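Local structure of rhamnosidase B (Bacillus sp., 2OKX) at residues Leu260-Gly265 and Ser269-Asp274; Glu287-Leu292 and Ser400-Thr405; His659-Tyr664 and Leu700-Ala705; Glu666-Ser671 and Asp730-Thr735. The protein probably hydrolyses terminal alpha-L-rhamnosyl residues from glycosides, as a glycoside hydrolase family 78 alpha-L-rhamnosidase. All coordinates share one frame; numbering follows the deposited sequence.

Overall arrangement
The four contacts form two pairs, set in different parts of the chain. Interactions 1 and 2, with centres about 10 Å apart, share a sheet in the D2 region: strands 256-262 and 288-294 are neighbours in it. Interaction 1 lies buried between that sheet and a second one and is wholly apolar, whereas interaction 2 lies nearer the surface and adds water bridges and a carboxylate to an aromatic pair. Interactions 3 and 4, centres about 11 Å apart, belong to the helical domain. Interaction 3 is a buried aliphatic helix pair, and interaction 4, only partly buried, sets the polar loop after helix 647-665 against helix 723-739. Leu732 packs on Leu702 and Val703, joining the two.

Interaction 1 (Leu260-Gly265 and Ser269-Asp274); sequences LGFPTG and SGVWVD
Two beta sheets face each other in the D2 region, consistent with the beta sandwich expected of its galactose-binding-like clan, and Val271 of strand 271-273 bridges them by touching Leu260 and Phe262 of strand 256-262. Its two methyls divide the work. CG1 stands anti to the backbone N (chi1 175°) and meets the CD1 branch of Leu260 at 4.0 Å, the two side chains approaching at a slant. CG2 serves the aromatic neighbour, arriving obliquely at the far end of the Phe262 ring, with Val271 CG2 3.8 Å from Phe262 CZ and nearly as close to CE2. Phe262 and Val271 thus reach toward each other from opposite sheets. No hydrogen bond crosses between the segments, and the nearest CA atoms, those of Leu260 and Val271, are 9.6 Å apart. Beyond Phe262 the strand ends in a type I turn, closed by Gly265 N donating to Phe262 O at 2.9 Å. Within its own sheet, strand 256-262 is hydrogen-bonded to strand 288-294 on one side and strand 314-320 on the other. Tyr290 and Leu292 from the former, Ile318 and Phe316 from the latter, and Val303 of strand 297-309 complete the packing around the three residues.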
# COMPACT_ATOMS: atom_id res chain seq x y z
N LEU A 260 8.76 13.73 28.00
CA LEU A 260 8.62 12.42 27.39
C LEU A 260 7.76 12.64 26.16
O LEU A 260 6.69 13.25 26.25
CB LEU A 260 7.92 11.44 28.33
CG LEU A 260 8.56 11.20 29.71
CD1 LEU A 260 7.73 10.16 30.46
CD2 LEU A 260 10.00 10.73 29.55
N GLY A 261 8.23 12.15 25.01
CA GLY A 261 7.47 12.32 23.78
C GLY A 261 7.03 11.00 23.18
O GLY A 261 7.77 10.02 23.19
N PHE A 262 5.81 10.99 22.66
CA PHE A 262 5.26 9.80 22.03
C PHE A 262 4.71 10.19 20.67
O PHE A 262 3.53 10.53 20.53
CB PHE A 262 4.16 9.22 22.93
CG PHE A 262 4.68 8.67 24.23
CD1 PHE A 262 5.21 7.39 24.30
CD2 PHE A 262 4.68 9.47 25.37
CE1 PHE A 262 5.75 6.90 25.50
CE2 PHE A 262 5.22 8.99 26.57
CZ PHE A 262 5.75 7.71 26.63
N PRO A 263 5.57 10.17 19.64
CA PRO A 263 5.22 10.52 18.26
C PRO A 263 3.93 9.86 17.79
O PRO A 263 3.14 10.46 17.07
CB PRO A 263 6.43 10.05 17.47
CG PRO A 263 7.55 10.25 18.44
CD PRO A 263 6.97 9.69 19.71
N THR A 264 3.73 8.61 18.21
CA THR A 264 2.55 7.87 17.81
C THR A 264 1.61 7.57 18.98
O THR A 264 0.72 6.73 18.87
CB THR A 264 2.94 6.55 17.11
OG1 THR A 264 3.90 5.83 17.90
CG2 THR A 264 3.56 6.85 15.76
N GLY A 265 1.82 8.28 20.09
CA GLY A 265 0.97 8.11 21.26
C GLY A 265 1.33 6.96 22.18
O GLY A 265 2.25 6.19 21.91
N SER A 269 -2.75 2.09 28.80
CA SER A 269 -3.52 2.95 29.69
C SER A 269 -2.82 4.21 30.19
O SER A 269 -3.47 5.13 30.66
CB SER A 269 -4.02 2.15 30.89
OG SER A 269 -2.93 1.69 31.67
N GLY A 270 -1.49 4.24 30.12
CA GLY A 270 -0.80 5.43 30.59
C GLY A 270 0.69 5.30 30.85
O GLY A 270 1.32 4.31 30.50
N VAL A 271 1.24 6.34 31.47
CA VAL A 271 2.65 6.41 31.80
C VAL A 271 2.82 6.66 33.30
O VAL A 271 2.14 7.51 33.88
CB VAL A 271 3.34 7.56 31.03
CG1 VAL A 271 4.79 7.70 31.48
CG2 VAL A 271 3.27 7.31 29.52
N TRP A 272 3.73 5.90 33.91
CA TRP A 272 4.01 6.03 35.33
C TRP A 272 5.48 6.43 35.54
O TRP A 272 6.37 5.94 34.83
CB TRP A 272 3.76 4.69 36.05
CG TRP A 272 2.31 4.39 36.32
CD1 TRP A 272 1.65 4.56 37.51
CD2 TRP A 272 1.34 3.88 35.40
NE1 TRP A 272 0.33 4.17 37.38
CE2 TRP A 272 0.12 3.75 36.09
CE3 TRP A 272 1.39 3.51 34.04
CZ2 TRP A 272 -1.05 3.27 35.48
CZ3 TRP A 272 0.23 3.03 33.44
CH2 TRP A 272 -0.97 2.91 34.16
N VAL A 273 5.71 7.31 36.50
CA VAL A 273 7.06 7.76 36.83
C VAL A 273 7.20 7.65 38.34
O VAL A 273 6.46 8.29 39.09
CB VAL A 273 7.29 9.22 36.40
CG1 VAL A 273 8.66 9.70 36.86
CG2 VAL A 273 7.19 9.34 34.88
N ASP A 274 8.15 6.83 38.79
CA ASP A 274 8.36 6.62 40.22
C ASP A 274 7.08 6.08 40.85
O ASP A 274 6.74 6.43 41.98
CB ASP A 274 8.77 7.93 40.90
CG ASP A 274 10.08 8.49 40.37
OD1 ASP A 274 11.01 7.69 40.10
OD2 ASP A 274 10.19 9.72 40.22

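Interaction 2 (Glu287-Leu292 and Ser400-Thr405); sequences ERYYSL and SNVWRT
Tyr289 and Trp403 form a T-shaped pair that is the tight part of this contact, while Glu287 and Val402 mark its wetter side. The edge of the tyrosine points at the face of the indole, with the Tyr289 ring and the five-membered ring of Trp403 at 68° and their centroids 4.8 Å apart. The touching atom is Tyr289 CE2, 3.6 Å from Trp403 CG and displaced toward the rim of the indole, whose opposite face carries the CG2 methyl of Thr405. A chi1 of 179° swings the indole off the end of helix 397-402, opposite its own amide nitrogen, to the sheet, where it also packs on Thr259, Ala317 and Asp319. On the looser side the polar links across the contact run through water. Within segment 287-292, Tyr289 OH donates to Glu287 OE2 at 2.6 Å, approaching from above the carboxylate plane, 47° out of it. Glu287 OE1 comes 3.3 Å from Val402 CG1 and is hydrogen-bonded to Tyr480 OH. One water donates to both Glu287 OE1, at 2.7 Å, and Val402 O, at 2.8 Å. Another water donates to Tyr289 OH and, weakly, to the same carbonyl. The arrangement is that of a hydrated helix C-terminus, its last carbonyl taken up by water, lying against a sheet through an edge-to-face aromatic pair.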
# COMPACT_ATOMS: atom_id res chain seq x y z
N GLU A 287 -0.36 12.16 18.85
CA GLU A 287 0.85 12.48 19.60
C GLU A 287 0.56 12.82 21.06
O GLU A 287 -0.53 13.28 21.40
CB GLU A 287 1.59 13.67 18.98
CG GLU A 287 1.85 13.55 17.49
CD GLU A 287 2.53 14.78 16.93
OE1 GLU A 287 2.56 14.93 15.69
OE2 GLU A 287 3.03 15.60 17.73
N ARG A 288 1.55 12.60 21.92
CA ARG A 288 1.39 12.94 23.32
C ARG A 288 2.75 13.25 23.93
O ARG A 288 3.74 12.58 23.63
CB ARG A 288 0.72 11.80 24.10
CG ARG A 288 0.46 12.16 25.56
CD ARG A 288 -0.32 11.09 26.30
NE ARG A 288 -1.71 10.99 25.85
CZ ARG A 288 -2.62 10.22 26.43
NH1 ARG A 288 -2.30 9.48 27.49
NH2 ARG A 288 -3.86 10.18 25.95
N TYR A 289 2.79 14.28 24.76
CA TYR A 289 4.02 14.69 25.43
C TYR A 289 3.74 14.93 26.91
O TYR A 289 2.72 15.52 27.27
CB TYR A 289 4.58 15.98 24.81
CG TYR A 289 4.75 15.89 23.31
CD1 TYR A 289 3.67 16.13 22.45
CD2 TYR A 289 5.96 15.51 22.75
CE1 TYR A 289 3.80 15.99 21.08
CE2 TYR A 289 6.11 15.36 21.37
CZ TYR A 289 5.02 15.60 20.54
OH TYR A 289 5.15 15.42 19.19
N TYR A 290 4.63 14.45 27.76
CA TYR A 290 4.49 14.62 29.20
C TYR A 290 5.62 15.51 29.71
O TYR A 290 6.76 15.37 29.27
CB TYR A 290 4.56 13.28 29.94
CG TYR A 290 3.42 12.33 29.70
CD1 TYR A 290 3.34 11.57 28.53
CD2 TYR A 290 2.42 12.16 30.66
CE1 TYR A 290 2.30 10.66 28.33
CE2 TYR A 290 1.38 11.26 30.47
CZ TYR A 290 1.33 10.51 29.31
OH TYR A 290 0.30 9.60 29.15
N SER A 291 5.29 16.40 30.64
CA SER A 291 6.28 17.29 31.23
C SER A 291 6.57 16.75 32.62
O SER A 291 5.66 16.54 33.42
CB SER A 291 5.72 18.72 31.32
OG SER A 291 6.71 19.61 31.80
N LEU A 292 7.85 16.53 32.92
CA LEU A 292 8.24 16.00 34.22
C LEU A 292 9.19 16.96 34.93
O LEU A 292 10.26 17.26 34.42
CB LEU A 292 8.92 14.64 34.07
CG LEU A 292 8.24 13.59 33.18
CD1 LEU A 292 9.08 12.33 33.15
CD2 LEU A 292 6.84 13.29 33.71
N SER A 400 12.23 11.89 14.94
CA SER A 400 13.01 13.12 14.88
C SER A 400 12.32 14.19 14.03
O SER A 400 12.66 15.37 14.11
CB SER A 400 14.40 12.83 14.32
OG SER A 400 15.12 11.93 15.14
N ASN A 401 11.36 13.78 13.20
CA ASN A 401 10.62 14.72 12.36
C ASN A 401 9.29 15.10 12.99
O ASN A 401 8.85 16.25 12.88
CB ASN A 401 10.39 14.12 10.97
CG ASN A 401 11.46 14.56 9.98
OD1 ASN A 401 11.46 15.70 9.52
ND2 ASN A 401 12.37 13.65 9.65
N VAL A 402 8.64 14.15 13.65
CA VAL A 402 7.36 14.41 14.30
C VAL A 402 7.57 15.36 15.47
O VAL A 402 6.78 16.26 15.70
CB VAL A 402 6.71 13.11 14.80
CG1 VAL A 402 5.48 13.42 15.64
CG2 VAL A 402 6.33 12.25 13.61
N TRP A 403 8.64 15.15 16.23
CA TRP A 403 8.93 16.03 17.35
C TRP A 403 10.28 16.69 17.14
O TRP A 403 11.32 16.05 17.26
CB TRP A 403 8.93 15.28 18.68
CG TRP A 403 9.24 16.16 19.88
CD1 TRP A 403 9.13 17.52 19.96
CD2 TRP A 403 9.67 15.72 21.18
NE1 TRP A 403 9.46 17.95 21.23
CE2 TRP A 403 9.79 16.87 22.00
CE3 TRP A 403 9.96 14.47 21.73
CZ2 TRP A 403 10.19 16.80 23.34
CZ3 TRP A 403 10.35 14.40 23.07
CH2 TRP A 403 10.46 15.56 23.86
N ARG A 404 10.23 17.97 16.79
CA ARG A 404 11.43 18.77 16.57
C ARG A 404 11.43 19.76 17.73
O ARG A 404 10.50 20.55 17.87
CB ARG A 404 11.36 19.51 15.23
CG ARG A 404 11.38 18.59 14.00
CD ARG A 404 11.15 19.37 12.71
NE ARG A 404 9.88 20.09 12.72
CZ ARG A 404 9.50 20.97 11.80
NH1 ARG A 404 10.29 21.24 10.77
NH2 ARG A 404 8.34 21.59 11.92
N THR A 405 12.47 19.70 18.56
CA THR A 405 12.59 20.60 19.70
C THR A 405 12.86 22.02 19.23
O THR A 405 12.70 22.99 19.98
CB THR A 405 13.71 20.12 20.64
OG1 THR A 405 14.92 19.93 19.89
CG2 THR A 405 13.32 18.79 21.28
O HOH W 1 4.17 16.88 14.80
O HOH W 2 5.65 18.24 18.28

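Interaction 3 (His659-Tyr664 and Leu700-Ala705); sequences HTLTHY and LFLVKA
Leu702 of helix 696-715 is the first residue of its segment to meet helix 647-665, where it touches both Leu661 and Tyr664. A chi1 of 177° sends CG of Leu702 trans to its amide nitrogen, and from there its CD1 branch extends across the gap to Leu661 CD2 at 4.1 Å. The two leucines slide past each other in opposite directions. The same methyl, Leu702 CD1, touches the base of the tyrosine, lying 4.3 Å from Tyr664 CB; the Tyr664 ring then leads away, its OH bonded to Leu613 O. Val703 turns to another neighbour, packing on Leu732 of helix 723-739. One turn beyond Leu702, Ala705 offers a small surface on the same side of the helix: its CB is 4.3 Å from Leu661 CD2, while the other branch, Leu661 CD1, lies 4.0 Å from Ala705 O. Leu661 thus spans the step from Leu702 to Ala705. The segment axes run roughly antiparallel, at 140°, and come no nearer than 11.5 Å, a wide separation bridged by the leucine branches. The helices belong to the alpha barrel, and Ile634 of helix 627-644 and Phe725 of helix 723-739 pack on Leu661 as well. Between these segments no hydrogen bond crosses, and the contact consists of apolar side chains buried together, which gives cohesion without directional bonds.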
# COMPACT_ATOMS: atom_id res chain seq x y z
N HIS A 659 -16.05 -22.64 -6.28
CA HIS A 659 -15.55 -23.09 -4.99
C HIS A 659 -15.87 -22.14 -3.84
O HIS A 659 -16.41 -22.55 -2.82
CB HIS A 659 -14.04 -23.32 -5.07
CG HIS A 659 -13.41 -23.70 -3.77
ND1 HIS A 659 -13.70 -24.88 -3.12
CD2 HIS A 659 -12.52 -23.05 -2.99
CE1 HIS A 659 -13.01 -24.93 -1.99
NE2 HIS A 659 -12.28 -23.84 -1.89
N THR A 660 -15.53 -20.86 -4.01
CA THR A 660 -15.78 -19.89 -2.94
C THR A 660 -17.26 -19.60 -2.72
O THR A 660 -17.71 -19.46 -1.58
CB THR A 660 -15.02 -18.56 -3.20
OG1 THR A 660 -15.04 -17.77 -2.01
CG2 THR A 660 -15.65 -17.78 -4.35
N LEU A 661 -18.04 -19.52 -3.80
CA LEU A 661 -19.47 -19.26 -3.66
C LEU A 661 -20.15 -20.41 -2.92
O LEU A 661 -21.06 -20.19 -2.12
CB LEU A 661 -20.12 -19.07 -5.03
CG LEU A 661 -19.91 -17.70 -5.69
CD1 LEU A 661 -20.58 -17.68 -7.05
CD2 LEU A 661 -20.48 -16.62 -4.78
N THR A 662 -19.69 -21.63 -3.19
CA THR A 662 -20.25 -22.80 -2.53
C THR A 662 -20.10 -22.66 -1.02
O THR A 662 -21.05 -22.92 -0.27
CB THR A 662 -19.53 -24.09 -2.98
OG1 THR A 662 -19.80 -24.32 -4.37
CG2 THR A 662 -20.00 -25.29 -2.16
N HIS A 663 -18.93 -22.23 -0.57
CA HIS A 663 -18.69 -22.06 0.85
C HIS A 663 -19.40 -20.86 1.47
O HIS A 663 -19.73 -20.89 2.66
CB HIS A 663 -17.19 -22.02 1.14
CG HIS A 663 -16.52 -23.35 0.96
ND1 HIS A 663 -16.25 -23.89 -0.27
CD2 HIS A 663 -16.12 -24.27 1.87
CE1 HIS A 663 -15.72 -25.09 -0.12
NE2 HIS A 663 -15.62 -25.34 1.17
N TYR A 664 -19.64 -19.81 0.70
CA TYR A 664 -20.34 -18.66 1.25
C TYR A 664 -21.80 -19.04 1.51
O TYR A 664 -22.41 -18.58 2.47
CB TYR A 664 -20.29 -17.46 0.29
CG TYR A 664 -19.07 -16.58 0.51
CD1 TYR A 664 -17.92 -16.75 -0.25
CD2 TYR A 664 -19.06 -15.61 1.51
CE1 TYR A 664 -16.78 -15.98 -0.02
CE2 TYR A 664 -17.93 -14.84 1.76
CZ TYR A 664 -16.79 -15.03 0.99
OH TYR A 664 -15.66 -14.28 1.24
N LEU A 700 -26.85 -8.56 0.01
CA LEU A 700 -27.25 -8.07 -1.31
C LEU A 700 -26.19 -8.39 -2.37
O LEU A 700 -26.51 -8.83 -3.47
CB LEU A 700 -27.50 -6.57 -1.25
CG LEU A 700 -28.67 -6.10 -0.37
CD1 LEU A 700 -28.59 -4.60 -0.16
CD2 LEU A 700 -29.99 -6.49 -1.03
N PHE A 701 -24.92 -8.16 -2.03
CA PHE A 701 -23.85 -8.43 -2.97
C PHE A 701 -23.68 -9.93 -3.24
O PHE A 701 -23.20 -10.32 -4.30
CB PHE A 701 -22.53 -7.82 -2.48
CG PHE A 701 -22.33 -6.38 -2.89
CD1 PHE A 701 -21.94 -5.42 -1.96
CD2 PHE A 701 -22.54 -5.99 -4.21
CE1 PHE A 701 -21.74 -4.10 -2.33
CE2 PHE A 701 -22.34 -4.66 -4.60
CZ PHE A 701 -21.95 -3.71 -3.66
N LEU A 702 -24.07 -10.76 -2.29
CA LEU A 702 -23.96 -12.20 -2.50
C LEU A 702 -24.95 -12.60 -3.60
O LEU A 702 -24.65 -13.45 -4.44
CB LEU A 702 -24.28 -12.97 -1.21
CG LEU A 702 -24.28 -14.50 -1.32
CD1 LEU A 702 -23.02 -14.99 -2.00
CD2 LEU A 702 -24.40 -15.10 0.08
N VAL A 703 -26.12 -11.99 -3.58
CA VAL A 703 -27.13 -12.27 -4.60
C VAL A 703 -26.54 -11.97 -5.97
O VAL A 703 -26.53 -12.82 -6.86
CB VAL A 703 -28.39 -11.41 -4.40
CG1 VAL A 703 -29.35 -11.60 -5.57
CG2 VAL A 703 -29.07 -11.78 -3.09
N LYS A 704 -26.03 -10.75 -6.13
CA LYS A 704 -25.45 -10.34 -7.41
C LYS A 704 -24.24 -11.18 -7.80
O LYS A 704 -24.04 -11.48 -8.97
CB LYS A 704 -25.05 -8.86 -7.37
CG LYS A 704 -24.57 -8.34 -8.72
CD LYS A 704 -24.08 -6.91 -8.64
CE LYS A 704 -23.36 -6.51 -9.93
NZ LYS A 704 -22.69 -5.19 -9.79
N ALA A 705 -23.44 -11.57 -6.81
CA ALA A 705 -22.26 -12.40 -7.07
C ALA A 705 -22.70 -13.76 -7.61
O ALA A 705 -22.10 -14.28 -8.55
CB ALA A 705 -21.46 -12.58 -5.79

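Interaction 4 (Glu666-Ser671 and Asp730-Thr735); sequences EHIDDS and DLLAET
Leu731 O is gripped twice by Thr735, the residue that also meets Ser671 across the contact. Thr735 N donates the ordinary helical bond and Thr735 OG1 adds a second at 2.8 Å, the two donors reaching the carbonyl from opposite faces of its plane. The OG1 bond leaves the methyl CG2 turned to the loop, where Thr735 CG2 lies only 3.1 Å from Ser671 O. Such a short approach between methyl and carbonyl is packing rather than a bond, and it is tight. The loop is organised by Asp669, whose OD1 accepts from Ser671 OG at 2.7 Å, nearly along its C-O axis. A weak bond from Ser671 N to the same Asp669 OD1 closes an Asx turn, and Ser671 OG is further tied to Leu673 N. Earlier in the loop, Ile668 CD1 touches Leu732 CG at 4.2 Å; Leu732 also packs on Asn699 and Leu702 of helix 696-715. Polar bonds therefore stay within each partner, shaping the loop after helix 647-665 and fixing the threonine on helix 723-739, while what passes between the two is van der Waals contact.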
# COMPACT_ATOMS: atom_id res chain seq x y z
N GLU A 666 -22.87 -21.88 2.50
CA GLU A 666 -22.95 -22.68 3.71
C GLU A 666 -23.09 -21.79 4.94
O GLU A 666 -23.42 -22.26 6.02
CB GLU A 666 -21.71 -23.56 3.85
CG GLU A 666 -21.51 -24.55 2.71
CD GLU A 666 -20.21 -25.32 2.83
OE1 GLU A 666 -19.89 -26.10 1.91
OE2 GLU A 666 -19.50 -25.14 3.85
N HIS A 667 -22.86 -20.50 4.76
CA HIS A 667 -22.96 -19.55 5.87
C HIS A 667 -24.35 -18.94 5.97
O HIS A 667 -24.58 -18.05 6.79
CB HIS A 667 -21.89 -18.47 5.74
CG HIS A 667 -20.52 -18.95 6.10
ND1 HIS A 667 -20.04 -18.94 7.39
CD2 HIS A 667 -19.55 -19.53 5.35
CE1 HIS A 667 -18.84 -19.48 7.42
NE2 HIS A 667 -18.52 -19.85 6.20
N ILE A 668 -25.26 -19.41 5.14
CA ILE A 668 -26.64 -18.95 5.17
C ILE A 668 -27.37 -19.95 6.06
O ILE A 668 -27.35 -21.15 5.80
CB ILE A 668 -27.28 -18.96 3.76
CG1 ILE A 668 -26.59 -17.92 2.87
CG2 ILE A 668 -28.77 -18.66 3.86
CD1 ILE A 668 -27.11 -17.88 1.44
N ASP A 669 -28.01 -19.45 7.12
CA ASP A 669 -28.71 -20.34 8.05
C ASP A 669 -30.23 -20.36 7.92
O ASP A 669 -30.79 -19.94 6.90
CB ASP A 669 -28.34 -19.97 9.49
CG ASP A 669 -28.65 -18.53 9.82
OD1 ASP A 669 -29.71 -18.03 9.38
OD2 ASP A 669 -27.84 -17.89 10.53
N ASP A 670 -30.88 -20.85 8.97
CA ASP A 670 -32.33 -20.97 9.05
C ASP A 670 -33.10 -19.78 8.49
O ASP A 670 -34.04 -19.96 7.70
CB ASP A 670 -32.75 -21.19 10.50
CG ASP A 670 -32.26 -22.51 11.05
OD1 ASP A 670 -32.40 -22.74 12.27
OD2 ASP A 670 -31.75 -23.32 10.25
N SER A 671 -32.72 -18.58 8.91
CA SER A 671 -33.38 -17.37 8.45
C SER A 671 -33.33 -17.26 6.93
O SER A 671 -34.11 -16.53 6.33
CB SER A 671 -32.69 -16.14 9.06
OG SER A 671 -31.36 -16.03 8.60
N ASP A 730 -32.33 -16.23 -6.00
CA ASP A 730 -33.74 -15.87 -5.93
C ASP A 730 -34.26 -16.03 -4.51
O ASP A 730 -34.92 -15.14 -3.97
CB ASP A 730 -34.57 -16.74 -6.88
CG ASP A 730 -34.34 -16.40 -8.33
OD1 ASP A 730 -33.18 -16.47 -8.79
OD2 ASP A 730 -35.32 -16.06 -9.03
N LEU A 731 -33.95 -17.17 -3.90
CA LEU A 731 -34.37 -17.45 -2.54
C LEU A 731 -33.82 -16.40 -1.59
O LEU A 731 -34.53 -15.90 -0.71
CB LEU A 731 -33.88 -18.84 -2.10
CG LEU A 731 -34.43 -20.04 -2.87
CD1 LEU A 731 -33.79 -21.31 -2.35
CD2 LEU A 731 -35.95 -20.10 -2.72
N LEU A 732 -32.54 -16.06 -1.78
CA LEU A 732 -31.89 -15.07 -0.93
C LEU A 732 -32.54 -13.70 -1.13
O LEU A 732 -32.89 -13.03 -0.16
CB LEU A 732 -30.40 -14.99 -1.27
CG LEU A 732 -29.43 -14.72 -0.10
CD1 LEU A 732 -28.07 -14.31 -0.66
CD2 LEU A 732 -29.98 -13.62 0.80
N ALA A 733 -32.69 -13.29 -2.38
CA ALA A 733 -33.30 -12.00 -2.70
C ALA A 733 -34.69 -11.87 -2.06
O ALA A 733 -35.03 -10.82 -1.51
CB ALA A 733 -33.40 -11.82 -4.21
N GLU A 734 -35.48 -12.93 -2.15
CA GLU A 734 -36.83 -12.92 -1.58
C GLU A 734 -36.78 -12.79 -0.06
O GLU A 734 -37.53 -12.01 0.53
CB GLU A 734 -37.57 -14.20 -1.98
CG GLU A 734 -39.04 -14.21 -1.58
CD GLU A 734 -39.73 -15.52 -1.93
OE1 GLU A 734 -40.95 -15.62 -1.70
OE2 GLU A 734 -39.05 -16.43 -2.44
N THR A 735 -35.91 -13.57 0.57
CA THR A 735 -35.76 -13.53 2.02
C THR A 735 -35.34 -12.13 2.45
O THR A 735 -35.84 -11.60 3.45
CB THR A 735 -34.70 -14.54 2.50
OG1 THR A 735 -35.06 -15.86 2.05
CG2 THR A 735 -34.61 -14.54 4.02